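Local structure of alpha-galactosidase 1 (Saccharomyces cerevisiae, 3LRK) at residues A[394-399]-A[464-469]; A[353-358]-A[376-381]. The protein hydrolyses terminal, non-reducing alpha-D-galactose residues from alpha-D-galactosides such as galactose oligosaccharides, galactomannans and galactolipids. The protein carries 1 engineered substitution. One frame throughout, in Å; residues are numbered along the deposited sequence.

Overall arrangement
Both contacts use the antiparallel sheet of the C-terminal beta-sandwich domain, contact 1 pairing two of its strands and contact 2 setting a loop on a third. Strands 461-469 (contact 1) and 355-361 (contact 2) are neighbours. The contact centres lie 13 Å apart, and probable backbone hydrogen bonds from Leu467 N to Gln355 O and from Tyr465 N to Val357 O join them. Contact 1, partly buried, is held by main-chain hydrogen bonds and a bridging water, with aliphatic and aromatic packing alongside. Contact 2, more fully buried, rests on side-chain packing, with no hydrogen bond between its segments; beyond it, the same loop meets a second subunit.

Contact 1 of 2, residues A[394-399]-A[464-469]; sequences YDLWAN and FYRLRP
Two strands of the antiparallel sheet in the C-terminal beta-sandwich domain pair here, just where strand 391-395 gives way to a type I turn from Asp395 to Ala398. Tyr394 and Arg466 form a hydrogen-bonded pair whose two N-H...O=C bonds both lie in the carbonyl planes; Asp395 and Tyr465 are the next, non-hydrogen-bonded pair. Beyond it Leu396 N reaches Phe464 O at 3.0 Å, nearly along the C=O axis.

The side chains of Tyr394 and Arg466 leave the same face of the sheet. The Tyr394 ring, its CG anti to the carbonyl carbon (chi1 -73°), runs obliquely across the bent Arg468 chain, so that CE1 touches Arg468 CD at 3.5 Å, with ring and guanidinium planes 58° apart. The charged ends of Arg466 and Arg468 both turn to Asp354, each in a salt bridge through NE. On the other face Tyr394 O lies in the plane of the Tyr465 ring at its edge, 3.6 Å from Tyr465 CD2.

Leu396 forks over strand 461-469: CD1 meets Phe464 CD2 at 3.6 Å, while CD2 rests on Arg466 CB at 3.7 Å. Helix 310-316 packs against the same leucine, placing it between the sheet and that helix. Trp397 crosses Phe464 obliquely and turns the edge of its ring to it, with Trp397 CD1 3.8 Å from Phe464 CB; Trp397 NE1 hydrogen-bonds to Ser281 OG.

Asp395, CG anti to its backbone N (chi1 -178°), folds back as an Asx turn: OD1 takes Trp397 N from above the carboxylate plane at 2.8 Å. That same OD1 also accepts from a water, which in turn accepts from Phe464 N at 2.9 Å.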
ATOM      1  N   TYR A 394     -16.849  36.147  17.687  1.00 31.90           N
ATOM      2  CA  TYR A 394     -17.776  36.621  16.674  1.00 31.78           C
ATOM      3  C   TYR A 394     -18.427  35.436  15.960  1.00 31.73           C
ATOM      4  O   TYR A 394     -17.734  34.506  15.537  1.00 31.59           O
ATOM      5  CB  TYR A 394     -17.056  37.504  15.659  1.00 32.20           C
ATOM      6  CG  TYR A 394     -16.678  38.875  16.168  1.00 32.58           C
ATOM      7  CD1 TYR A 394     -15.600  39.048  17.036  1.00 33.71           C
ATOM      8  CD2 TYR A 394     -17.389  40.004  15.767  1.00 33.44           C
ATOM      9  CE1 TYR A 394     -15.245  40.314  17.502  1.00 34.55           C
ATOM     10  CE2 TYR A 394     -17.040  41.276  16.225  1.00 33.56           C
ATOM     11  CZ  TYR A 394     -15.970  41.419  17.088  1.00 33.78           C
ATOM     12  OH  TYR A 394     -15.623  42.666  17.548  1.00 34.65           O
ATOM     13  N   ASP A 395     -19.752  35.484  15.834  1.00 31.50           N
ATOM     14  CA  ASP A 395     -20.521  34.483  15.087  1.00 31.39           C
ATOM     15  C   ASP A 395     -20.496  34.876  13.616  1.00 31.40           C
ATOM     16  O   ASP A 395     -21.115  35.870  13.220  1.00 31.16           O
ATOM     17  CB  ASP A 395     -21.966  34.408  15.614  1.00 31.49           C
ATOM     18  CG  ASP A 395     -22.819  33.335  14.911  1.00 32.46           C
ATOM     19  OD1 ASP A 395     -22.390  32.766  13.880  1.00 31.10           O
ATOM     20  OD2 ASP A 395     -23.941  33.065  15.402  1.00 31.93           O
ATOM     21  N   LEU A 396     -19.788  34.083  12.809  1.00 30.86           N
ATOM     22  CA  LEU A 396     -19.644  34.371  11.379  1.00 30.82           C
ATOM     23  C   LEU A 396     -20.941  34.166  10.586  1.00 30.59           C
ATOM     24  O   LEU A 396     -21.037  34.598   9.434  1.00 30.61           O
ATOM     25  CB  LEU A 396     -18.489  33.553  10.771  1.00 30.63           C
ATOM     26  CG  LEU A 396     -17.068  33.906  11.239  1.00 30.86           C
ATOM     27  CD1 LEU A 396     -16.056  32.813  10.880  1.00 31.04           C
ATOM     28  CD2 LEU A 396     -16.598  35.249  10.696  1.00 30.88           C
ATOM     29  N   TRP A 397     -21.933  33.514  11.197  1.00 30.49           N
ATOM     30  CA  TRP A 397     -23.230  33.314  10.533  1.00 31.01           C
ATOM     31  C   TRP A 397     -24.306  34.347  10.904  1.00 31.57           C
ATOM     32  O   TRP A 397     -25.390  34.365  10.320  1.00 31.60           O
ATOM     33  CB  TRP A 397     -23.718  31.865  10.669  1.00 30.37           C
ATOM     34  CG  TRP A 397     -23.007  30.990   9.671  1.00 30.49           C
ATOM     35  CD1 TRP A 397     -22.004  30.093   9.926  1.00 29.31           C
ATOM     36  CD2 TRP A 397     -23.203  30.983   8.249  1.00 29.45           C
ATOM     37  NE1 TRP A 397     -21.579  29.515   8.750  1.00 28.13           N
ATOM     38  CE2 TRP A 397     -22.297  30.043   7.708  1.00 28.83           C
ATOM     39  CE3 TRP A 397     -24.060  31.677   7.381  1.00 29.10           C
ATOM     40  CZ2 TRP A 397     -22.226  29.775   6.337  1.00 28.64           C
ATOM     41  CZ3 TRP A 397     -23.992  31.406   6.014  1.00 29.31           C
ATOM     42  CH2 TRP A 397     -23.077  30.466   5.508  1.00 29.58           C
ATOM     43  N   ALA A 398     -23.977  35.219  11.852  1.00 32.45           N
ATOM     44  CA  ALA A 398     -24.840  36.347  12.201  1.00 33.50           C
ATOM     45  C   ALA A 398     -25.003  37.286  11.009  1.00 34.08           C
ATOM     46  O   ALA A 398     -24.108  37.401  10.161  1.00 34.40           O
ATOM     47  CB  ALA A 398     -24.274  37.096  13.382  1.00 33.50           C
ATOM     48  N   ASN A 399     -26.156  37.947  10.945  1.00 34.91           N
ATOM     49  CA  ASN A 399     -26.447  38.936   9.905  1.00 35.57           C
ATOM     50  C   ASN A 399     -26.460  38.356   8.491  1.00 35.71           C
ATOM     51  O   ASN A 399     -26.115  39.042   7.530  1.00 35.69           O
ATOM     52  CB  ASN A 399     -25.479  40.130   9.982  1.00 35.96           C
ATOM     53  CG  ASN A 399     -25.404  40.742  11.371  1.00 37.27           C
ATOM     54  OD1 ASN A 399     -26.381  40.731  12.124  1.00 40.06           O
ATOM     55  ND2 ASN A 399     -24.240  41.281  11.716  1.00 39.38           N
ATOM     56  N   PHE A 464     -19.470  28.410  13.725  1.00 27.68           N
ATOM     57  CA  PHE A 464     -18.342  28.939  12.959  1.00 27.82           C
ATOM     58  C   PHE A 464     -17.983  30.340  13.472  1.00 28.44           C
ATOM     59  O   PHE A 464     -18.748  31.287  13.280  1.00 28.10           O
ATOM     60  CB  PHE A 464     -18.717  28.955  11.471  1.00 27.66           C
ATOM     61  CG  PHE A 464     -17.541  28.981  10.530  1.00 26.94           C
ATOM     62  CD1 PHE A 464     -16.466  28.103  10.690  1.00 25.69           C
ATOM     63  CD2 PHE A 464     -17.528  29.864   9.454  1.00 25.82           C
ATOM     64  CE1 PHE A 464     -15.392  28.130   9.808  1.00 25.79           C
ATOM     65  CE2 PHE A 464     -16.454  29.892   8.562  1.00 25.47           C
ATOM     66  CZ  PHE A 464     -15.392  29.018   8.742  1.00 25.32           C
ATOM     67  N   TYR A 465     -16.826  30.455  14.124  1.00 28.92           N
ATOM     68  CA  TYR A 465     -16.434  31.697  14.809  1.00 30.14           C
ATOM     69  C   TYR A 465     -15.157  32.353  14.316  1.00 30.28           C
ATOM     70  O   TYR A 465     -14.216  31.678  13.883  1.00 30.28           O
ATOM     71  CB  TYR A 465     -16.231  31.459  16.308  1.00 30.84           C
ATOM     72  CG  TYR A 465     -17.383  30.836  17.046  1.00 31.92           C
ATOM     73  CD1 TYR A 465     -17.202  29.654  17.757  1.00 34.80           C
ATOM     74  CD2 TYR A 465     -18.648  31.425  17.047  1.00 33.46           C
ATOM     75  CE1 TYR A 465     -18.244  29.067  18.459  1.00 35.43           C
ATOM     76  CE2 TYR A 465     -19.707  30.837  17.742  1.00 34.76           C
ATOM     77  CZ  TYR A 465     -19.489  29.662  18.448  1.00 35.01           C
ATOM     78  OH  TYR A 465     -20.510  29.065  19.141  1.00 35.40           O
ATOM     79  N   ARG A 466     -15.118  33.678  14.439  1.00 30.59           N
ATOM     80  CA  ARG A 466     -13.880  34.430  14.340  1.00 30.74           C
ATOM     81  C   ARG A 466     -13.552  34.999  15.724  1.00 31.39           C
ATOM     82  O   ARG A 466     -14.380  35.682  16.328  1.00 31.07           O
ATOM     83  CB  ARG A 466     -13.988  35.544  13.292  1.00 30.55           C
ATOM     84  CG  ARG A 466     -12.660  36.214  12.977  1.00 29.58           C
ATOM     85  CD  ARG A 466     -12.719  37.098  11.740  1.00 29.45           C
ATOM     86  NE  ARG A 466     -11.400  37.664  11.469  1.00 28.05           N
ATOM     87  CZ  ARG A 466     -10.854  37.793  10.263  1.00 28.89           C
ATOM     88  NH1 ARG A 466     -11.510  37.397   9.180  1.00 28.63           N
ATOM     89  NH2 ARG A 466      -9.634  38.304  10.140  1.00 29.90           N
ATOM     90  N   LEU A 467     -12.361  34.681  16.230  1.00 31.99           N
ATOM     91  CA  LEU A 467     -11.885  35.218  17.509  1.00 32.96           C
ATOM     92  C   LEU A 467     -10.968  36.410  17.289  1.00 33.68           C
ATOM     93  O   LEU A 467     -10.079  36.370  16.440  1.00 33.26           O
ATOM     94  CB  LEU A 467     -11.157  34.149  18.345  1.00 32.65           C
ATOM     95  CG  LEU A 467     -11.879  32.898  18.879  1.00 33.58           C
ATOM     96  CD1 LEU A 467     -11.256  32.438  20.191  1.00 33.09           C
ATOM     97  CD2 LEU A 467     -13.369  33.082  19.069  1.00 34.08           C
ATOM     98  N   ARG A 468     -11.190  37.473  18.064  1.00 34.89           N
ATOM     99  CA  ARG A 468     -10.411  38.707  17.944  1.00 36.02           C
ATOM    100  C   ARG A 468      -9.896  39.107  19.324  1.00 36.93           C
ATOM    101  O   ARG A 468     -10.590  38.896  20.321  1.00 36.73           O
ATOM    102  CB  ARG A 468     -11.261  39.844  17.356  1.00 36.10           C
ATOM    103  CG  ARG A 468     -12.029  39.491  16.085  1.00 36.51           C
ATOM    104  CD  ARG A 468     -12.481  40.737  15.346  1.00 37.38           C
ATOM    105  NE  ARG A 468     -11.344  41.462  14.776  1.00 38.32           N
ATOM    106  CZ  ARG A 468     -11.400  42.693  14.280  1.00 39.18           C
ATOM    107  NH1 ARG A 468     -12.548  43.366  14.269  1.00 39.47           N
ATOM    108  NH2 ARG A 468     -10.299  43.253  13.791  1.00 39.17           N
ATOM    109  N   PRO A 469      -8.673  39.669  19.395  1.00 38.15           N
ATOM    110  CA  PRO A 469      -8.186  40.091  20.710  1.00 39.28           C
ATOM    111  C   PRO A 469      -9.051  41.227  21.246  1.00 40.15           C
ATOM    112  O   PRO A 469      -9.310  42.190  20.524  1.00 40.46           O
ATOM    113  CB  PRO A 469      -6.761  40.588  20.418  1.00 39.42           C
ATOM    114  CG  PRO A 469      -6.403  39.997  19.080  1.00 38.91           C
ATOM    115  CD  PRO A 469      -7.691  39.948  18.330  1.00 38.08           C
TER
HETATM  116  O   HOH W   1     -22.011  29.872  13.656  1.00 25.96           O

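Contact 2 of 2, residues A[353-358]-A[376-381]; sequences GDQVVA and IFFDSN
With CG anti to its backbone N (chi1 -163°) and a bend at chi2 (76°), Gln355 sends its side chain off the strand and lays it alongside Phe377. The Phe377 ring, CG anti to the carbonyl carbon, runs back past the glutamine in the opposite direction. Phe377 CE2 lies 3.5 Å from Gln355 NE2 and 3.8 Å from Gln355 CB. Amide and ring are inclined at 53°, neither stacked nor perpendicular. Ser347 OG, on the adjoining strand 342-349, hydrogen-bonds to two acceptors, Gln355 OE1 and Ile376 O; with a single proton it can serve them only in turn or as a shared, bifurcated donor. The bond to Gln355 probably helps to set the rotation of the amide.

One methyl of Ile376, CG2, touches both Gln355 and Val357. It meets Gln355 CG at 3.8 Å and Val357 CG2 at 3.7 Å, and also sits on one face of the Phe377 ring, toward its rim, 3.6 Å above the plane. Val357, two residues along from Gln355, crosses Ile376 at about a right angle.

Within the C-terminal beta-sandwich domain the last residue of helix 373-376 and the loop that follows pack on strand 355-361. The chain leaves the helix through an inverse gamma turn centred on Phe377, whose Phe378 N to Ile376 O bond is weak, overlapped by a type I turn from Phe377 to Ser380, in which Ser380 N bonds to Phe377 O at 3.0 Å. Farther out, Phe378 packs on Arg220 of a second subunit, and Asp379 OD2 forms a salt bridge with that same arginine.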
ATOM      1  N   GLY A 353      -4.284  38.543  12.644  1.00 30.18           N
ATOM      2  CA  GLY A 353      -4.032  38.080  14.003  1.00 29.68           C
ATOM      3  C   GLY A 353      -5.212  37.383  14.657  1.00 29.42           C
ATOM      4  O   GLY A 353      -5.077  36.824  15.745  1.00 29.41           O
ATOM      5  N   ASP A 354      -6.369  37.418  14.000  1.00 28.91           N
ATOM      6  CA  ASP A 354      -7.555  36.725  14.486  1.00 28.82           C
ATOM      7  C   ASP A 354      -7.408  35.201  14.295  1.00 28.75           C
ATOM      8  O   ASP A 354      -6.440  34.741  13.701  1.00 28.64           O
ATOM      9  CB  ASP A 354      -8.820  37.240  13.774  1.00 28.37           C
ATOM     10  CG  ASP A 354      -9.099  38.726  14.034  1.00 28.70           C
ATOM     11  OD1 ASP A 354      -8.472  39.334  14.937  1.00 27.67           O
ATOM     12  OD2 ASP A 354      -9.962  39.289  13.329  1.00 27.33           O
ATOM     13  N   GLN A 355      -8.355  34.437  14.833  1.00 28.75           N
ATOM     14  CA  GLN A 355      -8.387  32.976  14.698  1.00 28.83           C
ATOM     15  C   GLN A 355      -9.771  32.551  14.223  1.00 28.86           C
ATOM     16  O   GLN A 355     -10.768  33.094  14.697  1.00 29.06           O
ATOM     17  CB  GLN A 355      -8.076  32.318  16.056  1.00 28.73           C
ATOM     18  CG  GLN A 355      -7.670  30.819  15.996  1.00 28.11           C
ATOM     19  CD  GLN A 355      -6.234  30.586  15.502  1.00 26.08           C
ATOM     20  OE1 GLN A 355      -5.823  29.441  15.276  1.00 26.72           O
ATOM     21  NE2 GLN A 355      -5.472  31.661  15.341  1.00 23.64           N
ATOM     22  N   VAL A 356      -9.841  31.599  13.288  1.00 29.16           N
ATOM     23  CA  VAL A 356     -11.125  30.995  12.900  1.00 29.23           C
ATOM     24  C   VAL A 356     -11.274  29.690  13.638  1.00 29.10           C
ATOM     25  O   VAL A 356     -10.348  28.873  13.657  1.00 29.01           O
ATOM     26  CB  VAL A 356     -11.249  30.603  11.396  1.00 29.73           C
ATOM     27  CG1 VAL A 356     -12.704  30.757  10.908  1.00 28.60           C
ATOM     28  CG2 VAL A 356     -10.318  31.356  10.530  1.00 30.83           C
ATOM     29  N   VAL A 357     -12.449  29.486  14.221  1.00 28.83           N
ATOM     30  CA  VAL A 357     -12.746  28.269  14.965  1.00 28.35           C
ATOM     31  C   VAL A 357     -14.016  27.645  14.405  1.00 27.82           C
ATOM     32  O   VAL A 357     -14.991  28.350  14.127  1.00 27.76           O
ATOM     33  CB  VAL A 357     -12.875  28.557  16.489  1.00 28.42           C
ATOM     34  CG1 VAL A 357     -13.091  27.269  17.272  1.00 28.75           C
ATOM     35  CG2 VAL A 357     -11.631  29.262  16.997  1.00 28.39           C
ATOM     36  N   ALA A 358     -13.990  26.331  14.206  1.00 26.86           N
ATOM     37  CA  ALA A 358     -15.178  25.599  13.767  1.00 26.45           C
ATOM     38  C   ALA A 358     -15.494  24.493  14.756  1.00 26.50           C
ATOM     39  O   ALA A 358     -14.635  23.668  15.072  1.00 26.55           O
ATOM     40  CB  ALA A 358     -14.985  25.019  12.357  1.00 26.35           C
ATOM     41  N   ILE A 376      -8.068  25.775  21.042  1.00 32.95           N
ATOM     42  CA  ILE A 376      -8.130  26.716  19.920  1.00 32.56           C
ATOM     43  C   ILE A 376      -6.727  27.114  19.456  1.00 32.39           C
ATOM     44  O   ILE A 376      -6.413  27.038  18.264  1.00 32.22           O
ATOM     45  CB  ILE A 376      -8.948  27.982  20.277  1.00 32.64           C
ATOM     46  CG1 ILE A 376     -10.433  27.635  20.416  1.00 32.58           C
ATOM     47  CG2 ILE A 376      -8.729  29.076  19.238  1.00 32.71           C
ATOM     48  CD1 ILE A 376     -11.257  28.685  21.162  1.00 33.07           C
ATOM     49  N   PHE A 377      -5.886  27.521  20.403  1.00 31.82           N
ATOM     50  CA  PHE A 377      -4.527  27.922  20.094  1.00 31.50           C
ATOM     51  C   PHE A 377      -3.581  26.756  20.361  1.00 31.54           C
ATOM     52  O   PHE A 377      -2.700  26.795  21.238  1.00 30.43           O
ATOM     53  CB  PHE A 377      -4.164  29.213  20.832  1.00 31.52           C
ATOM     54  CG  PHE A 377      -5.017  30.383  20.422  1.00 31.30           C
ATOM     55  CD1 PHE A 377      -6.087  30.794  21.212  1.00 31.18           C
ATOM     56  CD2 PHE A 377      -4.765  31.059  19.228  1.00 31.62           C
ATOM     57  CE1 PHE A 377      -6.885  31.872  20.824  1.00 31.58           C
ATOM     58  CE2 PHE A 377      -5.555  32.135  18.831  1.00 31.91           C
ATOM     59  CZ  PHE A 377      -6.617  32.543  19.629  1.00 31.07           C
ATOM     60  N   PHE A 378      -3.794  25.730  19.533  1.00 31.57           N
ATOM     61  CA  PHE A 378      -3.217  24.395  19.652  1.00 31.59           C
ATOM     62  C   PHE A 378      -1.687  24.314  19.625  1.00 31.47           C
ATOM     63  O   PHE A 378      -1.124  23.370  20.180  1.00 31.88           O
ATOM     64  CB  PHE A 378      -3.823  23.473  18.564  1.00 31.54           C
ATOM     65  CG  PHE A 378      -3.741  24.046  17.165  1.00 32.06           C
ATOM     66  CD1 PHE A 378      -2.606  23.855  16.384  1.00 32.38           C
ATOM     67  CD2 PHE A 378      -4.798  24.787  16.635  1.00 32.62           C
ATOM     68  CE1 PHE A 378      -2.515  24.401  15.097  1.00 33.12           C
ATOM     69  CE2 PHE A 378      -4.718  25.337  15.346  1.00 32.73           C
ATOM     70  CZ  PHE A 378      -3.580  25.140  14.576  1.00 32.57           C
ATOM     71  N   ASP A 379      -1.018  25.261  18.963  1.00 31.34           N
ATOM     72  CA  ASP A 379       0.453  25.286  18.951  1.00 31.43           C
ATOM     73  C   ASP A 379       1.057  26.358  19.874  1.00 31.97           C
ATOM     74  O   ASP A 379       2.244  26.679  19.763  1.00 31.66           O
ATOM     75  CB  ASP A 379       1.009  25.437  17.528  1.00 31.40           C
ATOM     76  CG  ASP A 379       0.754  24.203  16.652  1.00 30.79           C
ATOM     77  OD1 ASP A 379       0.428  23.118  17.185  1.00 29.16           O
ATOM     78  OD2 ASP A 379       0.886  24.334  15.416  1.00 30.62           O
ATOM     79  N   SER A 380       0.240  26.895  20.781  1.00 32.18           N
ATOM     80  CA  SER A 380       0.698  27.881  21.767  1.00 32.76           C
ATOM     81  C   SER A 380       1.066  27.226  23.093  1.00 33.29           C
ATOM     82  O   SER A 380       0.346  26.346  23.584  1.00 33.30           O
ATOM     83  CB  SER A 380      -0.371  28.958  21.996  1.00 32.69           C
ATOM     84  OG  SER A 380      -0.605  29.701  20.810  1.00 32.45           O
ATOM     85  N   ASN A 381       2.188  27.661  23.666  1.00 34.01           N
ATOM     86  CA  ASN A 381       2.659  27.153  24.953  1.00 34.92           C
ATOM     87  C   ASN A 381       1.870  27.760  26.104  1.00 35.32           C
ATOM     88  O   ASN A 381       1.341  28.864  25.980  1.00 35.47           O
ATOM     89  CB  ASN A 381       4.147  27.464  25.158  1.00 34.98           C
ATOM     90  CG  ASN A 381       5.033  26.860  24.086  1.00 35.36           C
ATOM     91  OD1 ASN A 381       4.837  25.720  23.658  1.00 35.62           O
ATOM     92  ND2 ASN A 381       6.029  27.622  23.657  1.00 36.86           N
TER